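Local coordinates for unique short US2 glycoprotein (Human herpesvirus 5, PDB 1IM3), which binds MHC class I heavy chains through its lumenal immunoglobulin-like domain and redirects them via the SEC61 translocon to the cytosol for proteasomal destruction, at residues 24-30 / 54-60; 16-22 / 61-67. All blocks are in the same frame, centred on the assembly; numbering follows the deposited sequence.

Interaction 1 (24-30 / 54-60); sequences VGNMSRF and FVPGESL
Phe30 and Phe54 meet at the end of the sandwich where 24-30 passes from one sheet to the other. CD1 of Phe30 sits over one face of the Phe54 ring, 3.3 Å from CG of Phe54, and the two side chains slide past each other in opposite directions, their ring planes 38° apart. Phe54 throws its ring across to the loop, CG standing opposite the backbone N: its edge lies by Ser28 O and Met27 CE, while Pro56 N lies over its other face. Leu60 CD2 lies over one face of the Phe30 ring, a CH-pi contact 3.9 Å from the ring centroid. Met27 bends at chi2 and chi3 (85° and 70°), which brings its methyl CE against both the Phe54 edge and Leu60, 3.8 Å from Leu60 CB.

Two backbone hydrogen bonds tie the loop to the turn: Gly25 N to Glu58 O, 2.8 Å, and Gly57 N to Met27 O, also 2.8 Å. The turn 55-59 is held from within, since Val55 O accepts from both Glu58 N and Ser59 N in a classic beta bulge. Gly57 takes a positive phi there, and Val24 pairs with Ser59 beyond it. Arg29 bonds through NH2 to the backbone of another protein's chain, and Phe30 meets a basic side chain of that chain in a cation-pi contact. The chemistry is thus divided: Met27, Phe30, Phe54 and Leu60 make an apolar cluster, peptide hydrogen bonds fix the loop to the turn, and Arg29 and Phe30 also serve the interface with the partner protein.

Interaction 2 (16-22 / 61-67); sequences KLFARGS and KWNVRNL
Two central neighbours of one sheet of the immunoglobulin-like sandwich, strands 16-22 and 61-65, run antiparallel here, their axes 4.5 Å apart at closest and their directions at 171°. Hydrogen-bonded pairs Leu17-Leu67, Ala19-Val64 and Gly21-Trp62, with non-hydrogen-bonded Arg20-Asn63 and Ser22-Lys61, form the ladder; Val64 N gives a 2.7 Å bond to Ala19 O.

Trp62 folds its indole back over the neighbouring strand: CG stands between the backbone N and the carbonyl carbon (chi1 59°), and the indole lies directly against the bare backbone of Gly21, whose CA is over the six-membered ring, 3.5 Å from its centroid. The indole, with Ala19, Val64, Leu17 and Leu67, belongs to the inward face, where Phe32 and Leu78 of the other sheet meet Trp62.

On the outward face Arg20 lies alongside Asn63. Its NE and NH2 both reach Asn63 OD1, at 3.2 Å and 3.3 Å, from the same side of the amide plane and above it, so one oxygen takes two donors off its lone-pair directions; the guanidinium and amide planes are 80° apart. Ser22 OG turns to Glu6, and Arg65 makes a salt bridge with Asp51. Farther along, Asn66 N is centred over one face of the Phe18 ring, 3.6 Å from CE1 of Phe18. There Asn66 and Leu67 both face Leu17 in a G1 beta bulge, and Leu67 N bonds to Leu17 O at 2.9 Å. An apolar inner face backed by the second sheet and a polar outer one are usual in a two-sheet beta sandwich, here US2's immunoglobulin-like lumenal domain.

From the N terminus, strand 16-25 first supplies 16-22 for interaction 2 and then, without leaving the strand, runs on into 24-30 of interaction 1. The chain crosses to the other sheet as strand 30-37, returns through strand 52-55, and turns at 55-59, where interaction 1 closes its loop. Strand 59-68 then leads straight into 61-67, closing the wider loop of interaction 2, so the first contact lies wholly within the second. Their centres are about 18 Å apart along the same pair of strands: interaction 2 zips strands 16-25 and 59-68 together, while interaction 1 joins their end to strand 52-55 and to the crossing between sheets.

Interaction 1 (24-30 / 54-60)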
ATOM      1  N   VAL D  24      -8.641  18.967  25.959  1.00 37.26           N
ATOM      2  CA  VAL D  24      -9.590  18.214  26.778  1.00 37.97           C
ATOM      3  C   VAL D  24     -10.694  17.831  25.810  1.00 38.08           C
ATOM      4  O   VAL D  24     -10.908  18.523  24.813  1.00 37.14           O
ATOM      5  CB  VAL D  24     -10.211  19.026  27.978  1.00 35.88           C
ATOM      6  CG1 VAL D  24      -9.168  19.280  29.035  1.00 35.00           C
ATOM      7  CG2 VAL D  24     -10.814  20.324  27.496  1.00 35.15           C
ATOM      8  N   GLY D  25     -11.370  16.722  26.093  1.00 38.86           N
ATOM      9  CA  GLY D  25     -12.455  16.248  25.248  1.00 39.56           C
ATOM     10  C   GLY D  25     -12.796  14.828  25.657  1.00 41.45           C
ATOM     11  O   GLY D  25     -12.154  14.263  26.553  1.00 39.91           O
ATOM     12  N   ASN D  26     -13.791  14.234  25.010  1.00 43.48           N
ATOM     13  CA  ASN D  26     -14.170  12.875  25.364  1.00 47.04           C
ATOM     14  C   ASN D  26     -13.645  11.804  24.402  1.00 47.13           C
ATOM     15  O   ASN D  26     -14.280  10.756  24.255  1.00 49.62           O
ATOM     16  CB  ASN D  26     -15.702  12.770  25.509  1.00 48.84           C
ATOM     17  CG  ASN D  26     -16.446  13.136  24.228  1.00 53.08           C
ATOM     18  OD1 ASN D  26     -15.842  13.565  23.235  1.00 55.13           O
ATOM     19  ND2 ASN D  26     -17.774  12.971  24.247  1.00 54.09           N
ATOM     20  N   MET D  27     -12.492  12.053  23.767  1.00 45.51           N
ATOM     21  CA  MET D  27     -11.893  11.086  22.836  1.00 42.83           C
ATOM     22  C   MET D  27     -11.590   9.789  23.571  1.00 42.18           C
ATOM     23  O   MET D  27     -11.049   9.810  24.679  1.00 40.57           O
ATOM     24  CB  MET D  27     -10.557  11.563  22.261  1.00 43.68           C
ATOM     25  CG  MET D  27     -10.478  12.994  21.818  1.00 48.84           C
ATOM     26  SD  MET D  27     -10.093  14.058  23.210  1.00 47.73           S
ATOM     27  CE  MET D  27      -8.457  13.616  23.537  1.00 51.45           C
ATOM     28  N   SER D  28     -11.915   8.658  22.951  1.00 40.63           N
ATOM     29  CA  SER D  28     -11.638   7.357  23.567  1.00 40.77           C
ATOM     30  C   SER D  28     -10.284   6.826  23.060  1.00 38.38           C
ATOM     31  O   SER D  28      -9.666   5.956  23.667  1.00 37.99           O
ATOM     32  CB  SER D  28     -12.760   6.356  23.237  1.00 43.35           C
ATOM     33  OG  SER D  28     -13.006   6.306  21.835  1.00 51.40           O
ATOM     34  N   ARG D  29      -9.811   7.356  21.948  1.00 36.16           N
ATOM     35  CA  ARG D  29      -8.524   6.915  21.408  1.00 32.82           C
ATOM     36  C   ARG D  29      -7.881   8.113  20.730  1.00 31.59           C
ATOM     37  O   ARG D  29      -8.561   9.110  20.463  1.00 30.90           O
ATOM     38  CB  ARG D  29      -8.736   5.780  20.399  1.00 28.03           C
ATOM     39  CG  ARG D  29      -9.663   6.162  19.254  1.00 29.16           C
ATOM     40  CD  ARG D  29     -10.096   4.956  18.413  1.00 28.80           C
ATOM     41  NE  ARG D  29     -11.236   5.340  17.575  1.00 31.74           N
ATOM     42  CZ  ARG D  29     -11.143   5.870  16.364  1.00 29.49           C
ATOM     43  NH1 ARG D  29      -9.952   6.085  15.810  1.00 28.13           N
ATOM     44  NH2 ARG D  29     -12.254   6.201  15.728  1.00 31.23           N
ATOM     45  N   PHE D  30      -6.576   8.015  20.459  1.00 30.78           N
ATOM     46  CA  PHE D  30      -5.858   9.111  19.813  1.00 29.66           C
ATOM     47  C   PHE D  30      -4.602   8.661  19.058  1.00 31.50           C
ATOM     48  O   PHE D  30      -4.119   7.544  19.224  1.00 31.32           O
ATOM     49  CB  PHE D  30      -5.390  10.120  20.858  1.00 25.35           C
ATOM     50  CG  PHE D  30      -4.145   9.670  21.592  1.00 26.56           C
ATOM     51  CD1 PHE D  30      -4.221   8.670  22.570  1.00 24.38           C
ATOM     52  CD2 PHE D  30      -2.878  10.146  21.214  1.00 23.19           C
ATOM     53  CE1 PHE D  30      -3.065   8.138  23.161  1.00 22.81           C
ATOM     54  CE2 PHE D  30      -1.695   9.629  21.789  1.00 19.16           C
ATOM     55  CZ  PHE D  30      -1.784   8.617  22.770  1.00 24.67           C
ATOM     56  N   PHE D  54      -2.376  10.436  27.899  1.00 35.60           N
ATOM     57  CA  PHE D  54      -3.749  10.336  27.439  1.00 35.98           C
ATOM     58  C   PHE D  54      -4.610   9.780  28.553  1.00 36.20           C
ATOM     59  O   PHE D  54      -4.222   8.791  29.180  1.00 36.74           O
ATOM     60  CB  PHE D  54      -3.822   9.392  26.234  1.00 32.05           C
ATOM     61  CG  PHE D  54      -5.211   9.209  25.683  1.00 32.94           C
ATOM     62  CD1 PHE D  54      -5.908  10.284  25.142  1.00 32.24           C
ATOM     63  CD2 PHE D  54      -5.805   7.948  25.666  1.00 34.00           C
ATOM     64  CE1 PHE D  54      -7.170  10.113  24.587  1.00 34.49           C
ATOM     65  CE2 PHE D  54      -7.065   7.765  25.116  1.00 33.54           C
ATOM     66  CZ  PHE D  54      -7.750   8.844  24.577  1.00 34.89           C
ATOM     67  N   VAL D  55      -5.751  10.425  28.802  1.00 37.27           N
ATOM     68  CA  VAL D  55      -6.722   9.960  29.792  1.00 37.65           C
ATOM     69  C   VAL D  55      -7.986   9.755  28.980  1.00 38.08           C
ATOM     70  O   VAL D  55      -8.665  10.726  28.628  1.00 38.85           O
ATOM     71  CB  VAL D  55      -6.989  11.010  30.889  1.00 38.55           C
ATOM     72  CG1 VAL D  55      -7.983  10.456  31.920  1.00 37.54           C
ATOM     73  CG2 VAL D  55      -5.690  11.363  31.581  1.00 36.32           C
ATOM     74  N   PRO D  56      -8.309   8.489  28.651  1.00 38.48           N
ATOM     75  CA  PRO D  56      -9.505   8.175  27.863  1.00 38.20           C
ATOM     76  C   PRO D  56     -10.700   8.952  28.367  1.00 38.57           C
ATOM     77  O   PRO D  56     -10.917   9.034  29.572  1.00 37.72           O
ATOM     78  CB  PRO D  56      -9.677   6.674  28.068  1.00 38.53           C
ATOM     79  CG  PRO D  56      -8.292   6.188  28.273  1.00 38.10           C
ATOM     80  CD  PRO D  56      -7.643   7.259  29.120  1.00 38.85           C
ATOM     81  N   GLY D  57     -11.457   9.522  27.441  1.00 40.19           N
ATOM     82  CA  GLY D  57     -12.638  10.288  27.793  1.00 43.15           C
ATOM     83  C   GLY D  57     -12.409  11.664  28.405  1.00 43.52           C
ATOM     84  O   GLY D  57     -13.363  12.409  28.594  1.00 44.34           O
ATOM     85  N   GLU D  58     -11.158  12.016  28.695  1.00 42.48           N
ATOM     86  CA  GLU D  58     -10.866  13.310  29.309  1.00 42.90           C
ATOM     87  C   GLU D  58      -9.880  14.229  28.611  1.00 39.84           C
ATOM     88  O   GLU D  58     -10.205  15.365  28.307  1.00 38.89           O
ATOM     89  CB  GLU D  58     -10.349  13.119  30.730  1.00 45.15           C
ATOM     90  CG  GLU D  58     -11.404  12.843  31.774  1.00 52.08           C
ATOM     91  CD  GLU D  58     -10.783  12.570  33.139  1.00 54.78           C
ATOM     92  OE1 GLU D  58      -9.867  13.323  33.547  1.00 56.51           O
ATOM     93  OE2 GLU D  58     -11.209  11.607  33.815  1.00 58.28           O
ATOM     94  N   SER D  59      -8.668  13.741  28.370  1.00 35.76           N
ATOM     95  CA  SER D  59      -7.667  14.590  27.781  1.00 35.64           C
ATOM     96  C   SER D  59      -6.449  13.945  27.142  1.00 36.07           C
ATOM     97  O   SER D  59      -6.126  12.773  27.354  1.00 32.78           O
ATOM     98  CB  SER D  59      -7.146  15.526  28.851  1.00 35.98           C
ATOM     99  OG  SER D  59      -6.457  14.766  29.835  1.00 31.05           O
ATOM    100  N   LEU D  60      -5.747  14.777  26.386  1.00 34.65           N
ATOM    101  CA  LEU D  60      -4.516  14.371  25.720  1.00 34.93           C
ATOM    102  C   LEU D  60      -3.549  15.522  25.977  1.00 35.17           C
ATOM    103  O   LEU D  60      -3.816  16.685  25.628  1.00 34.03           O
ATOM    104  CB  LEU D  60      -4.765  14.163  24.221  1.00 33.76           C
ATOM    105  CG  LEU D  60      -3.695  13.585  23.281  1.00 36.02           C
ATOM    106  CD1 LEU D  60      -2.915  14.704  22.719  1.00 36.91           C
ATOM    107  CD2 LEU D  60      -2.783  12.573  23.992  1.00 32.15           C
TER

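Interaction 2 (16-22 / 61-67)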
ATOM      1  N   LYS D  16      17.529  21.322  20.615  1.00 56.13           N
ATOM      2  CA  LYS D  16      16.527  20.441  21.176  1.00 53.77           C
ATOM      3  C   LYS D  16      15.159  21.135  21.217  1.00 51.72           C
ATOM      4  O   LYS D  16      15.048  22.338  21.452  1.00 49.15           O
ATOM      5  CB  LYS D  16      16.955  19.988  22.573  1.00 55.58           C
ATOM      6  CG  LYS D  16      18.187  19.090  22.574  1.00 58.35           C
ATOM      7  CD  LYS D  16      18.471  18.605  23.980  1.00 61.36           C
ATOM      8  CE  LYS D  16      19.579  17.570  24.021  1.00 64.09           C
ATOM      9  NZ  LYS D  16      19.810  17.118  25.435  1.00 65.52           N
ATOM     10  N   LEU D  17      14.112  20.364  20.961  1.00 48.84           N
ATOM     11  CA  LEU D  17      12.758  20.883  20.980  1.00 45.45           C
ATOM     12  C   LEU D  17      12.056  20.555  22.296  1.00 43.72           C
ATOM     13  O   LEU D  17      12.223  19.473  22.864  1.00 44.47           O
ATOM     14  CB  LEU D  17      11.973  20.291  19.809  1.00 44.63           C
ATOM     15  CG  LEU D  17      10.464  20.515  19.731  1.00 45.30           C
ATOM     16  CD1 LEU D  17      10.184  21.992  19.511  1.00 44.35           C
ATOM     17  CD2 LEU D  17       9.872  19.700  18.596  1.00 41.28           C
ATOM     18  N   PHE D  18      11.292  21.519  22.789  1.00 41.70           N
ATOM     19  CA  PHE D  18      10.510  21.361  24.017  1.00 42.10           C
ATOM     20  C   PHE D  18       9.135  21.855  23.598  1.00 41.98           C
ATOM     21  O   PHE D  18       9.006  22.986  23.133  1.00 40.85           O
ATOM     22  CB  PHE D  18      11.047  22.240  25.146  1.00 40.64           C
ATOM     23  CG  PHE D  18      12.298  21.718  25.779  1.00 40.40           C
ATOM     24  CD1 PHE D  18      12.251  21.053  27.004  1.00 42.20           C
ATOM     25  CD2 PHE D  18      13.526  21.881  25.146  1.00 39.61           C
ATOM     26  CE1 PHE D  18      13.421  20.550  27.596  1.00 41.83           C
ATOM     27  CE2 PHE D  18      14.697  21.386  25.721  1.00 39.67           C
ATOM     28  CZ  PHE D  18      14.644  20.719  26.951  1.00 42.85           C
ATOM     29  N   ALA D  19       8.120  21.006  23.716  1.00 40.27           N
ATOM     30  CA  ALA D  19       6.778  21.401  23.316  1.00 38.54           C
ATOM     31  C   ALA D  19       5.772  20.854  24.310  1.00 39.11           C
ATOM     32  O   ALA D  19       5.810  19.682  24.672  1.00 35.56           O
ATOM     33  CB  ALA D  19       6.476  20.883  21.927  1.00 38.36           C
ATOM     34  N   ARG D  20       4.880  21.732  24.754  1.00 40.35           N
ATOM     35  CA  ARG D  20       3.866  21.358  25.719  1.00 42.73           C
ATOM     36  C   ARG D  20       2.513  21.794  25.194  1.00 43.05           C
ATOM     37  O   ARG D  20       2.381  22.859  24.594  1.00 42.59           O
ATOM     38  CB  ARG D  20       4.140  22.035  27.061  1.00 43.91           C
ATOM     39  CG  ARG D  20       3.170  21.619  28.154  1.00 48.83           C
ATOM     40  CD  ARG D  20       3.610  22.181  29.485  1.00 52.95           C
ATOM     41  NE  ARG D  20       4.994  21.809  29.765  1.00 56.27           N
ATOM     42  CZ  ARG D  20       5.716  22.298  30.767  1.00 57.90           C
ATOM     43  NH1 ARG D  20       5.181  23.189  31.590  1.00 59.45           N
ATOM     44  NH2 ARG D  20       6.968  21.895  30.948  1.00 56.06           N
ATOM     45  N   GLY D  21       1.506  20.964  25.410  1.00 40.83           N
ATOM     46  CA  GLY D  21       0.190  21.312  24.943  1.00 39.37           C
ATOM     47  C   GLY D  21      -0.829  20.491  25.692  1.00 39.79           C
ATOM     48  O   GLY D  21      -0.493  19.565  26.432  1.00 39.40           O
ATOM     49  N   SER D  22      -2.090  20.830  25.493  1.00 39.62           N
ATOM     50  CA  SER D  22      -3.153  20.117  26.159  1.00 40.05           C
ATOM     51  C   SER D  22      -4.437  20.256  25.374  1.00 39.39           C
ATOM     52  O   SER D  22      -4.689  21.292  24.748  1.00 37.52           O
ATOM     53  CB  SER D  22      -3.347  20.664  27.574  1.00 40.48           C
ATOM     54  OG  SER D  22      -4.502  20.106  28.175  1.00 46.57           O
ATOM     55  N   LYS D  61      -2.441  15.212  26.625  1.00 34.49           N
ATOM     56  CA  LYS D  61      -1.451  16.231  26.921  1.00 35.71           C
ATOM     57  C   LYS D  61      -0.057  15.785  26.507  1.00 36.86           C
ATOM     58  O   LYS D  61       0.291  14.592  26.558  1.00 36.81           O
ATOM     59  CB  LYS D  61      -1.452  16.542  28.415  1.00 37.48           C
ATOM     60  CG  LYS D  61      -2.748  17.154  28.912  1.00 38.94           C
ATOM     61  CD  LYS D  61      -2.741  17.263  30.422  1.00 42.82           C
ATOM     62  CE  LYS D  61      -3.948  18.038  30.934  1.00 46.11           C
ATOM     63  NZ  LYS D  61      -3.857  18.243  32.406  1.00 48.42           N
ATOM     64  N   TRP D  62       0.754  16.750  26.094  1.00 35.33           N
ATOM     65  CA  TRP D  62       2.105  16.425  25.708  1.00 34.83           C
ATOM     66  C   TRP D  62       3.078  17.362  26.388  1.00 35.30           C
ATOM     67  O   TRP D  62       2.744  18.499  26.710  1.00 35.58           O
ATOM     68  CB  TRP D  62       2.258  16.459  24.187  1.00 30.99           C
ATOM     69  CG  TRP D  62       1.942  17.741  23.525  1.00 30.95           C
ATOM     70  CD1 TRP D  62       2.835  18.682  23.118  1.00 31.12           C
ATOM     71  CD2 TRP D  62       0.648  18.198  23.071  1.00 30.70           C
ATOM     72  NE1 TRP D  62       2.190  19.687  22.432  1.00 28.23           N
ATOM     73  CE2 TRP D  62       0.853  19.416  22.387  1.00 28.88           C
ATOM     74  CE3 TRP D  62      -0.649  17.689  23.164  1.00 30.07           C
ATOM     75  CZ2 TRP D  62      -0.200  20.138  21.796  1.00 31.42           C
ATOM     76  CZ3 TRP D  62      -1.695  18.399  22.577  1.00 32.50           C
ATOM     77  CH2 TRP D  62      -1.466  19.612  21.898  1.00 31.19           C
ATOM     78  N   ASN D  63       4.281  16.855  26.614  1.00 34.48           N
ATOM     79  CA  ASN D  63       5.341  17.574  27.284  1.00 32.77           C
ATOM     80  C   ASN D  63       6.658  17.067  26.692  1.00 32.77           C
ATOM     81  O   ASN D  63       7.480  16.453  27.369  1.00 32.57           O
ATOM     82  CB  ASN D  63       5.295  17.287  28.782  1.00 33.14           C
ATOM     83  CG  ASN D  63       6.318  18.109  29.562  1.00 36.52           C
ATOM     84  OD1 ASN D  63       6.705  19.191  29.122  1.00 36.24           O
ATOM     85  ND2 ASN D  63       6.748  17.608  30.723  1.00 34.48           N
ATOM     86  N   VAL D  64       6.824  17.318  25.408  1.00 31.30           N
ATOM     87  CA  VAL D  64       8.005  16.895  24.676  1.00 35.54           C
ATOM     88  C   VAL D  64       9.249  17.583  25.220  1.00 37.07           C
ATOM     89  O   VAL D  64       9.316  18.810  25.264  1.00 37.79           O
ATOM     90  CB  VAL D  64       7.842  17.217  23.184  1.00 34.38           C
ATOM     91  CG1 VAL D  64       9.103  16.819  22.414  1.00 35.79           C
ATOM     92  CG2 VAL D  64       6.635  16.472  22.635  1.00 33.92           C
ATOM     93  N   ARG D  65      10.229  16.800  25.642  1.00 37.92           N
ATOM     94  CA  ARG D  65      11.440  17.368  26.220  1.00 40.61           C
ATOM     95  C   ARG D  65      12.710  16.868  25.527  1.00 41.46           C
ATOM     96  O   ARG D  65      12.860  15.676  25.246  1.00 42.42           O
ATOM     97  CB  ARG D  65      11.487  17.060  27.729  1.00 41.65           C
ATOM     98  CG  ARG D  65      10.348  17.688  28.539  1.00 42.50           C
ATOM     99  CD  ARG D  65      10.086  16.948  29.841  1.00 41.67           C
ATOM    100  NE  ARG D  65       9.339  15.708  29.643  1.00 43.24           N
ATOM    101  CZ  ARG D  65       8.955  14.905  30.629  1.00 45.37           C
ATOM    102  NH1 ARG D  65       9.252  15.216  31.886  1.00 44.71           N
ATOM    103  NH2 ARG D  65       8.275  13.792  30.359  1.00 44.10           N
ATOM    104  N   ASN D  66      13.574  17.834  25.197  1.00 41.26           N
ATOM    105  CA  ASN D  66      14.881  17.611  24.567  1.00 41.08           C
ATOM    106  C   ASN D  66      14.915  16.862  23.264  1.00 39.26           C
ATOM    107  O   ASN D  66      15.771  16.023  23.049  1.00 37.55           O
ATOM    108  CB  ASN D  66      15.793  16.900  25.532  1.00 44.18           C
ATOM    109  CG  ASN D  66      16.307  17.814  26.576  1.00 50.21           C
ATOM    110  OD1 ASN D  66      17.163  18.664  26.300  1.00 52.90           O
ATOM    111  ND2 ASN D  66      15.782  17.682  27.795  1.00 52.45           N
ATOM    112  N   LEU D  67      13.985  17.175  22.390  1.00 38.29           N
ATOM    113  CA  LEU D  67      13.923  16.491  21.128  1.00 38.80           C
ATOM    114  C   LEU D  67      14.877  17.146  20.141  1.00 38.53           C
ATOM    115  O   LEU D  67      14.711  18.313  19.788  1.00 36.83           O
ATOM    116  CB  LEU D  67      12.484  16.521  20.606  1.00 34.03           C
ATOM    117  CG  LEU D  67      12.333  15.748  19.310  1.00 33.57           C
ATOM    118  CD1 LEU D  67      12.822  14.308  19.501  1.00 36.99           C
ATOM    119  CD2 LEU D  67      10.898  15.780  18.887  1.00 35.27           C
TER